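PDB 3UMV: deoxyribodipyrimidine photo-lyase from Oryza sativa Japonica Group, which repairs ultraviolet-damaged DNA by using light and a bound FAD to split cyclobutane pyrimidine dimers back into two pyrimidines. Local coordinates for residues A[23-27]-A[170-176]; A[137-142]-A[332-338]; A[285-290]-A[426-430]. All blocks are in the same frame, centred on the assembly; numbering follows the deposited sequence.

Contact 1: A[23-27]-A[170-176]; sequences PSRVR and NVVPVWT
Trp175 meets the 23-27 backbone with the rim of its indole. Trp175 NE1 donates to Ser24 O at 2.8 Å, arriving nearly in line with the C=O bond and with the oxygen in the ring plane, while the neighbouring CZ2 edge lies against Arg25 O. A chi1 of 36°, with CG between the backbone N and the carbonyl carbon, directs this rim at the Ser24 carbonyl. One face of the six-membered ring takes Arg27 CB, a CH-pi contact of 4.2 Å to the Trp175 centroid; the opposite face rests on Val174 CG1. Beside the indole the packing stays close: Pro173 sets CB 3.6 Å from Ser24 O and CG 3.7 Å from Arg25 CG. This joins the start of the edge strand 26-28 of the photolyase alpha/beta domain, which runs antiparallel to strand 162-166, to the loop that leaves that inner strand and leads into helix 174-177. Were Trp175 an alanine, Ser24 O would probably lose its donor and a gap would open under Arg27 CB. The Arg25 end is buried and polar: Arg25 NH2 reaches Val171 O at 2.7 Å, a bent bond of 136°, one water bridges NH2 to Asn170 O, and NH1 turns to Tyr199 O. The partly exposed rim is looser: Thr176 OG1 only skirts Ser24 CB, and Arg27 bends at chi3 past CZ3, its NH2 hydrogen-bonding Gln165 OE1 of the neighbouring strand.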
loop_
_atom_site.group_PDB
_atom_site.type_symbol
_atom_site.label_atom_id
_atom_site.label_comp_id
_atom_site.label_asym_id
_atom_site.label_seq_id
_atom_site.Cartn_x
_atom_site.Cartn_y
_atom_site.Cartn_z
ATOM N N PRO A 23 19.959 -11.002 -6.442
ATOM C CA PRO A 23 20.557 -10.798 -5.115
ATOM C C PRO A 23 20.345 -9.397 -4.527
ATOM O O PRO A 23 20.305 -9.265 -3.300
ATOM C CB PRO A 23 22.057 -11.066 -5.348
ATOM C CG PRO A 23 22.237 -11.065 -6.822
ATOM C CD PRO A 23 20.937 -11.506 -7.415
ATOM N N SER A 24 20.209 -8.373 -5.365
ATOM C CA SER A 24 19.983 -7.030 -4.839
ATOM C C SER A 24 18.613 -6.928 -4.173
ATOM O O SER A 24 18.397 -6.055 -3.335
ATOM C CB SER A 24 20.171 -5.958 -5.916
ATOM O OG SER A 24 21.530 -5.897 -6.332
ATOM N N ARG A 25 17.697 -7.837 -4.512
ATOM C CA ARG A 25 16.377 -7.854 -3.869
ATOM C C ARG A 25 16.405 -8.502 -2.480
ATOM O O ARG A 25 15.436 -8.400 -1.741
ATOM C CB ARG A 25 15.336 -8.606 -4.709
ATOM C CG ARG A 25 15.163 -8.148 -6.147
ATOM C CD ARG A 25 13.854 -8.700 -6.686
ATOM N NE ARG A 25 13.799 -8.746 -8.146
ATOM C CZ ARG A 25 13.242 -7.795 -8.895
ATOM N NH1 ARG A 25 13.213 -7.905 -10.233
ATOM N NH2 ARG A 25 12.716 -6.735 -8.301
ATOM N N VAL A 26 17.512 -9.167 -2.144
ATOM C CA VAL A 26 17.622 -9.967 -0.924
ATOM C C VAL A 26 18.569 -9.351 0.103
ATOM O O VAL A 26 19.731 -9.095 -0.185
ATOM C CB VAL A 26 18.089 -11.405 -1.246
ATOM C CG1 VAL A 26 18.240 -12.226 0.031
ATOM C CG2 VAL A 26 17.107 -12.069 -2.202
ATOM N N ARG A 27 18.054 -9.089 1.294
ATOM C CA ARG A 27 18.865 -8.545 2.369
ATOM C C ARG A 27 18.995 -9.631 3.427
ATOM O O ARG A 27 18.005 -10.042 4.023
ATOM C CB ARG A 27 18.211 -7.276 2.932
ATOM C CG ARG A 27 18.871 -6.736 4.188
ATOM C CD ARG A 27 18.321 -5.363 4.578
ATOM N NE ARG A 27 17.077 -5.452 5.339
ATOM C CZ ARG A 27 17.013 -5.430 6.669
ATOM N NH1 ARG A 27 18.124 -5.323 7.385
ATOM N NH2 ARG A 27 15.838 -5.514 7.287
ATOM N N ASN A 170 8.464 -3.706 -4.605
ATOM C CA ASN A 170 8.957 -2.704 -5.527
ATOM C C ASN A 170 9.653 -3.371 -6.718
ATOM O O ASN A 170 10.249 -4.432 -6.563
ATOM C CB ASN A 170 9.940 -1.778 -4.818
ATOM C CG ASN A 170 9.275 -0.940 -3.740
ATOM O OD1 ASN A 170 8.324 -0.207 -4.017
ATOM N ND2 ASN A 170 9.740 -1.078 -2.494
ATOM N N VAL A 171 9.575 -2.746 -7.893
ATOM C CA VAL A 171 10.296 -3.233 -9.067
ATOM C C VAL A 171 11.787 -3.141 -8.812
ATOM O O VAL A 171 12.525 -4.103 -9.033
ATOM C CB VAL A 171 9.957 -2.427 -10.355
ATOM C CG1 VAL A 171 10.719 -2.988 -11.542
ATOM C CG2 VAL A 171 8.455 -2.471 -10.624
ATOM N N VAL A 172 12.234 -1.970 -8.369
ATOM C CA VAL A 172 13.631 -1.793 -8.016
ATOM C C VAL A 172 13.710 -1.847 -6.493
ATOM O O VAL A 172 13.015 -1.096 -5.806
ATOM C CB VAL A 172 14.177 -0.437 -8.530
ATOM C CG1 VAL A 172 15.663 -0.296 -8.204
ATOM C CG2 VAL A 172 13.963 -0.291 -10.048
ATOM N N PRO A 173 14.541 -2.742 -5.948
ATOM C CA PRO A 173 14.624 -2.873 -4.486
ATOM C C PRO A 173 14.842 -1.533 -3.806
ATOM O O PRO A 173 15.647 -0.726 -4.286
ATOM C CB PRO A 173 15.841 -3.778 -4.298
ATOM C CG PRO A 173 15.879 -4.601 -5.544
ATOM C CD PRO A 173 15.381 -3.729 -6.652
ATOM N N VAL A 174 14.116 -1.291 -2.714
ATOM C CA VAL A 174 14.144 0.010 -2.045
ATOM C C VAL A 174 15.562 0.465 -1.635
ATOM O O VAL A 174 15.894 1.651 -1.747
ATOM C CB VAL A 174 13.210 0.023 -0.815
ATOM C CG1 VAL A 174 13.696 -0.996 0.248
ATOM C CG2 VAL A 174 13.140 1.429 -0.230
ATOM N N TRP A 175 16.396 -0.463 -1.170
ATOM C CA TRP A 175 17.742 -0.099 -0.709
ATOM C C TRP A 175 18.719 0.072 -1.875
ATOM O O TRP A 175 19.817 0.611 -1.714
ATOM C CB TRP A 175 18.266 -1.136 0.306
ATOM C CG TRP A 175 17.831 -2.511 -0.032
ATOM C CD1 TRP A 175 18.264 -3.276 -1.083
ATOM C CD2 TRP A 175 16.850 -3.295 0.656
ATOM N NE1 TRP A 175 17.619 -4.490 -1.085
ATOM C CE2 TRP A 175 16.742 -4.525 -0.032
ATOM C CE3 TRP A 175 16.061 -3.081 1.788
ATOM C CZ2 TRP A 175 15.873 -5.526 0.371
ATOM C CZ3 TRP A 175 15.207 -4.080 2.194
ATOM C CH2 TRP A 175 15.121 -5.292 1.494
ATOM N N THR A 176 18.298 -0.363 -3.059
ATOM C CA THR A 176 19.113 -0.261 -4.261
ATOM C C THR A 176 18.717 0.946 -5.112
ATOM O O THR A 176 19.568 1.589 -5.729
ATOM C CB THR A 176 18.971 -1.526 -5.106
ATOM O OG1 THR A 176 19.439 -2.647 -4.350
ATOM C CG2 THR A 176 19.773 -1.415 -6.390
HETATM O O HOH W 1 12.368 -5.943 -5.623
#

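Contact 2: A[137-142]-A[332-338]; sequences FSPLRP and YYQPQYD
Arg141 and Tyr337 form the polar half of an interface between the loop running from strand 132-135 into the start of helix 141-157 and the end of helix 310-333 with the loop after it; the remainder is apolar. The guanidinium lies flat on the Tyr337 ring, planes 8° apart, as an off-centre cation-pi pair with NH2 over the ring face and the phenol OH over the centre of the guanidinium. That hydroxyl, Tyr337 OH, also accepts the backbone N-H of Arg141 at 2.8 Å, almost straight at 170°, so one tyrosine holds both ends of the arginine. Around the guanidinium edge, Arg141 NH1 reaches Asp338 OD1 at 3.0 Å and NH2 reaches OD2 at 2.9 Å, an end-on salt bridge that meets both oxygens from above the carboxylate plane. Arg141 NH2 makes a second bond, to Pro335 O at 2.9 Å in the carbonyl plane, and a water links NE to the same oxygen. Three kinds of partner thus fix the rotation of the group, which the bend at chi3 (55°) turns back over the ring. Toward the helix end, Pro139 CB packs on Tyr332 CB at 3.9 Å, and Phe137 CZ meets Tyr332 CD1 at 3.5 Å, the rings oblique to each other. Leu140 CD2 lies near the Tyr337 hydroxyl, and Tyr434 of helix 431-442 meets the Tyr337 ring edge-to-face. The arrangement belongs to the junction of the two photolyase domains, where the loop after a strand of the Rossmann-like alpha/beta domain docks on the helical FAD-binding domain.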
loop_
_atom_site.group_PDB
_atom_site.type_symbol
_atom_site.label_atom_id
_atom_site.label_comp_id
_atom_site.label_asym_id
_atom_site.label_seq_id
_atom_site.Cartn_x
_atom_site.Cartn_y
_atom_site.Cartn_z
ATOM N N PHE A 137 8.989 -7.001 2.584
ATOM C CA PHE A 137 9.416 -5.666 2.997
ATOM C C PHE A 137 8.334 -4.607 3.013
ATOM O O PHE A 137 7.576 -4.459 2.052
ATOM C CB PHE A 137 10.546 -5.132 2.099
ATOM C CG PHE A 137 10.804 -3.665 2.300
ATOM C CD1 PHE A 137 10.242 -2.728 1.445
ATOM C CD2 PHE A 137 11.551 -3.220 3.382
ATOM C CE1 PHE A 137 10.458 -1.357 1.647
ATOM C CE2 PHE A 137 11.766 -1.861 3.601
ATOM C CZ PHE A 137 11.206 -0.924 2.724
ATOM N N SER A 138 8.292 -3.858 4.111
ATOM C CA SER A 138 7.491 -2.634 4.204
ATOM C C SER A 138 8.263 -1.619 5.025
ATOM O O SER A 138 8.910 -1.983 6.000
ATOM C CB SER A 138 6.155 -2.905 4.901
ATOM O OG SER A 138 5.554 -1.669 5.267
ATOM N N PRO A 139 8.195 -0.333 4.644
ATOM C CA PRO A 139 8.907 0.687 5.416
ATOM C C PRO A 139 8.095 1.220 6.597
ATOM O O PRO A 139 8.587 2.061 7.358
ATOM C CB PRO A 139 9.111 1.814 4.387
ATOM C CG PRO A 139 7.925 1.696 3.471
ATOM C CD PRO A 139 7.631 0.207 3.388
ATOM N N LEU A 140 6.855 0.774 6.749
ATOM C CA LEU A 140 6.016 1.348 7.803
ATOM C C LEU A 140 6.550 0.937 9.180
ATOM O O LEU A 140 6.929 -0.221 9.389
ATOM C CB LEU A 140 4.572 0.896 7.647
ATOM C CG LEU A 140 3.913 1.404 6.356
ATOM C CD1 LEU A 140 2.431 1.105 6.427
ATOM C CD2 LEU A 140 4.167 2.920 6.143
ATOM N N ARG A 141 6.562 1.866 10.129
ATOM C CA ARG A 141 7.218 1.583 11.392
ATOM C C ARG A 141 6.651 0.387 12.179
ATOM O O ARG A 141 7.430 -0.362 12.762
ATOM C CB ARG A 141 7.403 2.843 12.265
ATOM C CG ARG A 141 6.208 3.267 13.104
ATOM C CD ARG A 141 6.530 4.540 13.902
ATOM N NE ARG A 141 6.993 5.633 13.046
ATOM C CZ ARG A 141 6.204 6.594 12.558
ATOM N NH1 ARG A 141 4.903 6.617 12.848
ATOM N NH2 ARG A 141 6.719 7.546 11.786
ATOM N N PRO A 142 5.314 0.182 12.199
ATOM C CA PRO A 142 4.913 -0.981 13.010
ATOM C C PRO A 142 5.362 -2.318 12.427
ATOM O O PRO A 142 5.558 -3.290 13.178
ATOM C CB PRO A 142 3.380 -0.889 13.070
ATOM C CG PRO A 142 2.987 0.152 12.091
ATOM C CD PRO A 142 4.168 1.011 11.777
ATOM N N TYR A 332 11.040 4.746 3.969
ATOM C CA TYR A 332 12.166 3.913 4.373
ATOM C C TYR A 332 13.311 4.743 4.971
ATOM O O TYR A 332 13.913 4.339 5.962
ATOM C CB TYR A 332 12.651 3.080 3.179
ATOM C CG TYR A 332 13.841 2.200 3.497
ATOM C CD1 TYR A 332 13.684 1.029 4.240
ATOM C CD2 TYR A 332 15.114 2.525 3.044
ATOM C CE1 TYR A 332 14.756 0.221 4.530
ATOM C CE2 TYR A 332 16.196 1.707 3.331
ATOM C CZ TYR A 332 16.002 0.559 4.075
ATOM O OH TYR A 332 17.059 -0.266 4.378
ATOM N N TYR A 333 13.584 5.917 4.393
ATOM C CA TYR A 333 14.731 6.725 4.804
ATOM C C TYR A 333 14.392 7.851 5.771
ATOM O O TYR A 333 15.289 8.377 6.436
ATOM C CB TYR A 333 15.489 7.311 3.599
ATOM C CG TYR A 333 16.296 6.302 2.821
ATOM C CD1 TYR A 333 17.378 5.653 3.403
ATOM C CD2 TYR A 333 15.981 5.993 1.503
ATOM C CE1 TYR A 333 18.126 4.723 2.694
ATOM C CE2 TYR A 333 16.725 5.064 0.785
ATOM C CZ TYR A 333 17.795 4.435 1.392
ATOM O OH TYR A 333 18.540 3.514 0.700
ATOM N N GLN A 334 13.116 8.231 5.833
ATOM C CA GLN A 334 12.654 9.292 6.731
ATOM C C GLN A 334 11.773 8.686 7.828
ATOM O O GLN A 334 10.575 8.444 7.614
ATOM C CB GLN A 334 11.902 10.364 5.927
ATOM C CG GLN A 334 11.290 11.520 6.771
ATOM C CD GLN A 334 12.269 12.115 7.786
ATOM O OE1 GLN A 334 12.335 11.667 8.932
ATOM N NE2 GLN A 334 13.021 13.137 7.370
ATOM N N PRO A 335 12.360 8.431 9.009
ATOM C CA PRO A 335 11.620 7.811 10.120
ATOM C C PRO A 335 10.391 8.604 10.543
ATOM O O PRO A 335 9.441 8.008 11.033
ATOM C CB PRO A 335 12.643 7.803 11.265
ATOM C CG PRO A 335 13.948 7.784 10.600
ATOM C CD PRO A 335 13.773 8.648 9.364
ATOM N N GLN A 336 10.418 9.917 10.361
ATOM C CA GLN A 336 9.299 10.778 10.720
ATOM C C GLN A 336 8.449 11.125 9.498
ATOM O O GLN A 336 8.172 12.302 9.206
ATOM C CB GLN A 336 9.801 12.037 11.437
ATOM C CG GLN A 336 10.352 11.727 12.822
ATOM C CD GLN A 336 11.060 12.917 13.447
ATOM O OE1 GLN A 336 10.502 13.615 14.295
ATOM N NE2 GLN A 336 12.291 13.159 13.020
ATOM N N TYR A 337 8.008 10.082 8.805
ATOM C CA TYR A 337 7.348 10.247 7.515
ATOM C C TYR A 337 5.897 10.693 7.639
ATOM O O TYR A 337 5.267 11.023 6.640
ATOM C CB TYR A 337 7.439 8.951 6.696
ATOM C CG TYR A 337 6.910 7.730 7.417
ATOM C CD1 TYR A 337 5.537 7.560 7.626
ATOM C CD2 TYR A 337 7.776 6.761 7.895
ATOM C CE1 TYR A 337 5.047 6.446 8.296
ATOM C CE2 TYR A 337 7.296 5.637 8.568
ATOM C CZ TYR A 337 5.943 5.492 8.766
ATOM O OH TYR A 337 5.490 4.378 9.418
ATOM N N ASP A 338 5.377 10.728 8.867
ATOM C CA ASP A 338 3.985 11.103 9.103
ATOM C C ASP A 338 3.869 12.336 9.997
ATOM O O ASP A 338 2.879 12.498 10.708
ATOM C CB ASP A 338 3.225 9.939 9.768
ATOM C CG ASP A 338 3.860 9.498 11.092
ATOM O OD1 ASP A 338 3.177 8.805 11.876
ATOM O OD2 ASP A 338 5.031 9.850 11.360
HETATM O O HOH W 2 9.706 5.515 12.103
#

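Contact 3: A[285-290]-A[426-430]; sequences SPYLHF and IDGRD. With FAD (flavin-adenine dinucleotide), chain I.
His289 reaches from helix 285-290 into the loop 426-430. His289 CB lies 4.1 Å from Asp427 CA; with CG anti to the backbone N (chi1 174°), the imidazole projects over that backbone. CG then passes Asp427 O, and one ring face looks onto the Asp427 carbonyl carbon. His289 CD2 runs by Asp427 O and comes within 3.5 Å of Gly428 O. ND1 stays on the fringe, about equally far from Gly428 O and Ile426 O. His289 CE1 approaches Arg429 NH2 at 3.7 Å, the ring and guanidinium planes steeply inclined. At the tip, His289 NE2 donates to Arg429 O at 3.2 Å; the oxygen lies near the ring plane, but the donor stands well above the carbonyl plane. Gly428 O is nearby over the ring face, at too poor an angle to bond. Asp430 OD1 caps Ser432 N at the start of helix 431-442. The two segments build part of the FAD site in the helical domain: Ser285 N bonds the phosphate oxygen O1P, and FAD N3 donates to Asp427 O at 2.7 Å. Between these two grips, Ser285 OG donates at 2.6 Å to Asp427 OD2, which accepts on its anti lone pair, the one away from OD1. Arg396 adds a salt bridge to OD2, which probably steadies the carboxylate's negative charge. Behind, away from the flavin, Pro286 CG touches Ile426 CG2 at 3.7 Å and Phe290 CE2 approaches Ile426 CD1, both apolar. Closer still to Phe290 CE2 is Ile426 O at 3.5 Å, and His289 ND1 sits over the centre of the Phe290 ring.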
loop_
_atom_site.group_PDB
_atom_site.type_symbol
_atom_site.label_atom_id
_atom_site.label_comp_id
_atom_site.label_asym_id
_atom_site.label_seq_id
_atom_site.Cartn_x
_atom_site.Cartn_y
_atom_site.Cartn_z
ATOM N N SER A 285 -5.186 0.293 -6.832
ATOM C CA SER A 285 -4.597 0.550 -5.509
ATOM C C SER A 285 -5.081 -0.382 -4.388
ATOM O O SER A 285 -4.313 -0.731 -3.499
ATOM C CB SER A 285 -4.764 2.014 -5.108
ATOM O OG SER A 285 -6.126 2.352 -4.917
ATOM N N PRO A 286 -6.349 -0.800 -4.412
ATOM C CA PRO A 286 -6.727 -1.715 -3.324
ATOM C C PRO A 286 -5.885 -2.992 -3.369
ATOM O O PRO A 286 -5.303 -3.431 -2.377
ATOM C CB PRO A 286 -8.195 -2.029 -3.617
ATOM C CG PRO A 286 -8.674 -0.884 -4.469
ATOM C CD PRO A 286 -7.494 -0.436 -5.274
ATOM N N TYR A 287 -5.792 -3.565 -4.564
ATOM C CA TYR A 287 -5.005 -4.766 -4.797
ATOM C C TYR A 287 -3.503 -4.580 -4.548
ATOM O O TYR A 287 -2.859 -5.435 -3.953
ATOM C CB TYR A 287 -5.261 -5.243 -6.222
ATOM C CG TYR A 287 -6.727 -5.521 -6.482
ATOM C CD1 TYR A 287 -7.457 -4.768 -7.407
ATOM C CD2 TYR A 287 -7.373 -6.565 -5.838
ATOM C CE1 TYR A 287 -8.809 -5.034 -7.641
ATOM C CE2 TYR A 287 -8.711 -6.833 -6.072
ATOM C CZ TYR A 287 -9.419 -6.082 -6.980
ATOM O OH TYR A 287 -10.745 -6.376 -7.203
ATOM N N LEU A 288 -2.954 -3.454 -4.981
ATOM C CA LEU A 288 -1.537 -3.181 -4.802
ATOM C C LEU A 288 -1.227 -2.983 -3.325
ATOM O O LEU A 288 -0.195 -3.453 -2.832
ATOM C CB LEU A 288 -1.133 -1.931 -5.602
ATOM C CG LEU A 288 -1.116 -2.115 -7.125
ATOM C CD1 LEU A 288 -0.837 -0.786 -7.803
ATOM C CD2 LEU A 288 -0.104 -3.150 -7.555
ATOM N N HIS A 289 -2.125 -2.309 -2.604
ATOM C CA HIS A 289 -1.886 -2.115 -1.184
ATOM C C HIS A 289 -1.715 -3.421 -0.395
ATOM O O HIS A 289 -0.812 -3.544 0.440
ATOM C CB HIS A 289 -2.986 -1.304 -0.512
ATOM C CG HIS A 289 -2.801 -1.232 0.962
ATOM N ND1 HIS A 289 -3.484 -2.046 1.842
ATOM C CD2 HIS A 289 -1.920 -0.527 1.706
ATOM C CE1 HIS A 289 -3.059 -1.810 3.072
ATOM N NE2 HIS A 289 -2.113 -0.889 3.014
ATOM N N PHE A 290 -2.596 -4.377 -0.655
ATOM C CA PHE A 290 -2.581 -5.642 0.056
ATOM C C PHE A 290 -1.654 -6.638 -0.639
ATOM O O PHE A 290 -1.487 -7.759 -0.180
ATOM C CB PHE A 290 -4.001 -6.201 0.161
ATOM C CG PHE A 290 -4.883 -5.424 1.094
ATOM C CD1 PHE A 290 -4.724 -5.539 2.464
ATOM C CD2 PHE A 290 -5.863 -4.570 0.602
ATOM C CE1 PHE A 290 -5.533 -4.822 3.335
ATOM C CE2 PHE A 290 -6.678 -3.852 1.465
ATOM C CZ PHE A 290 -6.519 -3.983 2.836
ATOM N N ILE A 426 -9.674 2.217 1.273
ATOM C CA ILE A 426 -9.353 0.806 1.150
ATOM C C ILE A 426 -7.860 0.606 0.892
ATOM O O ILE A 426 -7.306 -0.433 1.226
ATOM C CB ILE A 426 -10.212 0.136 0.056
ATOM C CG1 ILE A 426 -10.038 -1.386 0.108
ATOM C CG2 ILE A 426 -9.913 0.725 -1.328
ATOM C CD1 ILE A 426 -10.362 -1.965 1.450
ATOM N N ASP A 427 -7.211 1.634 0.356
ATOM C CA ASP A 427 -5.793 1.591 0.010
ATOM C C ASP A 427 -4.904 2.338 1.020
ATOM O O ASP A 427 -3.711 2.565 0.780
ATOM C CB ASP A 427 -5.581 2.093 -1.444
ATOM C CG ASP A 427 -6.081 3.526 -1.666
ATOM O OD1 ASP A 427 -6.236 4.285 -0.690
ATOM O OD2 ASP A 427 -6.315 3.902 -2.835
ATOM N N GLY A 428 -5.493 2.681 2.168
ATOM C CA GLY A 428 -4.843 3.505 3.173
ATOM C C GLY A 428 -3.918 2.726 4.089
ATOM O O GLY A 428 -3.701 1.532 3.879
ATOM N N ARG A 429 -3.371 3.399 5.101
ATOM C CA ARG A 429 -2.366 2.794 5.982
ATOM C C ARG A 429 -1.228 2.259 5.111
ATOM O O ARG A 429 -0.858 1.085 5.180
ATOM C CB ARG A 429 -2.992 1.686 6.857
ATOM C CG ARG A 429 -4.082 2.172 7.834
ATOM C CD ARG A 429 -4.970 1.009 8.326
ATOM N NE ARG A 429 -5.355 0.146 7.211
ATOM C CZ ARG A 429 -4.962 -1.121 7.067
ATOM N NH1 ARG A 429 -4.209 -1.713 8.001
ATOM N NH2 ARG A 429 -5.336 -1.806 5.992
ATOM N N ASP A 430 -0.670 3.165 4.308
ATOM C CA ASP A 430 0.210 2.828 3.202
ATOM C C ASP A 430 1.241 3.938 3.071
ATOM O O ASP A 430 0.912 5.099 3.234
ATOM C CB ASP A 430 -0.620 2.781 1.903
ATOM C CG ASP A 430 0.141 2.155 0.735
ATOM O OD1 ASP A 430 0.913 2.868 0.055
ATOM O OD2 ASP A 430 -0.033 0.939 0.502
HETATM P PA FAD I . -4.151 5.205 -10.896
HETATM O O1A FAD I . -4.170 6.608 -11.420
HETATM O O2A FAD I . -4.731 4.180 -11.832
HETATM O O5B FAD I . -2.643 4.841 -10.502
HETATM C C5B FAD I . -2.135 3.529 -10.615
HETATM C C4B FAD I . -1.180 3.239 -9.453
HETATM O O4B FAD I . -0.102 4.161 -9.408
HETATM C C3B FAD I . -1.865 3.388 -8.108
HETATM O O3B FAD I . -2.573 2.223 -7.756
HETATM C C2B FAD I . -0.688 3.611 -7.205
HETATM O O2B FAD I . -0.018 2.383 -6.988
HETATM C C1B FAD I . 0.210 4.462 -8.066
HETATM N N9A FAD I . -0.003 5.894 -7.795
HETATM C C8A FAD I . -0.839 6.757 -8.452
HETATM N N7A FAD I . -0.706 7.975 -7.876
HETATM C C5A FAD I . 0.190 7.890 -6.854
HETATM C C6A FAD I . 0.714 8.803 -5.931
HETATM N N6A FAD I . 0.427 10.103 -5.981
HETATM N N1A FAD I . 1.640 8.383 -5.002
HETATM C C2A FAD I . 2.055 7.071 -4.990
HETATM N N3A FAD I . 1.537 6.173 -5.895
HETATM C C4A FAD I . 0.634 6.583 -6.814
HETATM N N1 FAD I . -2.354 6.038 -2.515
HETATM C C2 FAD I . -2.498 4.834 -1.891
HETATM O O2 FAD I . -2.156 3.825 -2.509
HETATM N N3 FAD I . -2.987 4.766 -0.598
HETATM C C4 FAD I . -3.356 5.917 0.076
HETATM O O4 FAD I . -3.798 5.852 1.227
HETATM C C4X FAD I . -3.195 7.139 -0.565
HETATM N N5 FAD I . -3.555 8.318 0.044
HETATM C C5X FAD I . -3.369 9.525 -0.601
HETATM C C6 FAD I . -3.708 10.723 0.042
HETATM C C7 FAD I . -3.526 11.946 -0.611
HETATM C C7M FAD I . -3.885 13.221 0.107
HETATM C C8 FAD I . -3.011 11.958 -1.911
HETATM C C8M FAD I . -2.797 13.238 -2.663
HETATM C C9 FAD I . -2.692 10.767 -2.539
HETATM C C9A FAD I . -2.865 9.559 -1.889
HETATM N N10 FAD I . -2.546 8.376 -2.525
HETATM C C10 FAD I . -2.706 7.188 -1.854
HETATM C "C1'" FAD I . -1.993 8.350 -3.944
HETATM C "C2'" FAD I . -3.085 8.235 -5.054
HETATM O "O2'" FAD I . -4.174 9.154 -4.907
HETATM C "C3'" FAD I . -3.683 6.824 -5.200
HETATM O "O3'" FAD I . -2.641 5.889 -5.300
HETATM C "C4'" FAD I . -4.585 6.672 -6.428
HETATM O "O4'" FAD I . -5.652 7.599 -6.355
HETATM C "C5'" FAD I . -5.094 5.232 -6.468
HETATM O "O5'" FAD I . -6.137 4.998 -7.384
HETATM P P FAD I . -5.843 4.126 -8.699
HETATM O O1P FAD I . -5.169 2.817 -8.337
HETATM O O2P FAD I . -7.128 3.929 -9.460
HETATM O O3P FAD I . -4.884 5.189 -9.442
HETATM O O HOH W 3 1.446 -1.696 0.886
#

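The three contacts step inward from the edge of the alpha/beta domain to the flavin. Contact 1 meets contact 2 through packing of Val174 and Trp175 on Phe137 and Tyr332, with Val174 CG1 3.5 Å from Phe137 CZ and Trp175 CZ3 3.9 Å from Phe137 CD2; their centres are 16 Å apart. Contact 2 in turn touches contact 3 through Leu140 CD1, 3.5 Å from Arg429 O, the same carbonyl that takes the His289 bond. Contacts 1 and 3 do not touch, with nearest atoms about 9 Å apart. Contact 3 alone binds FAD directly, though the side chain of Asn170 in contact 1 lies about 9 Å from the cofactor.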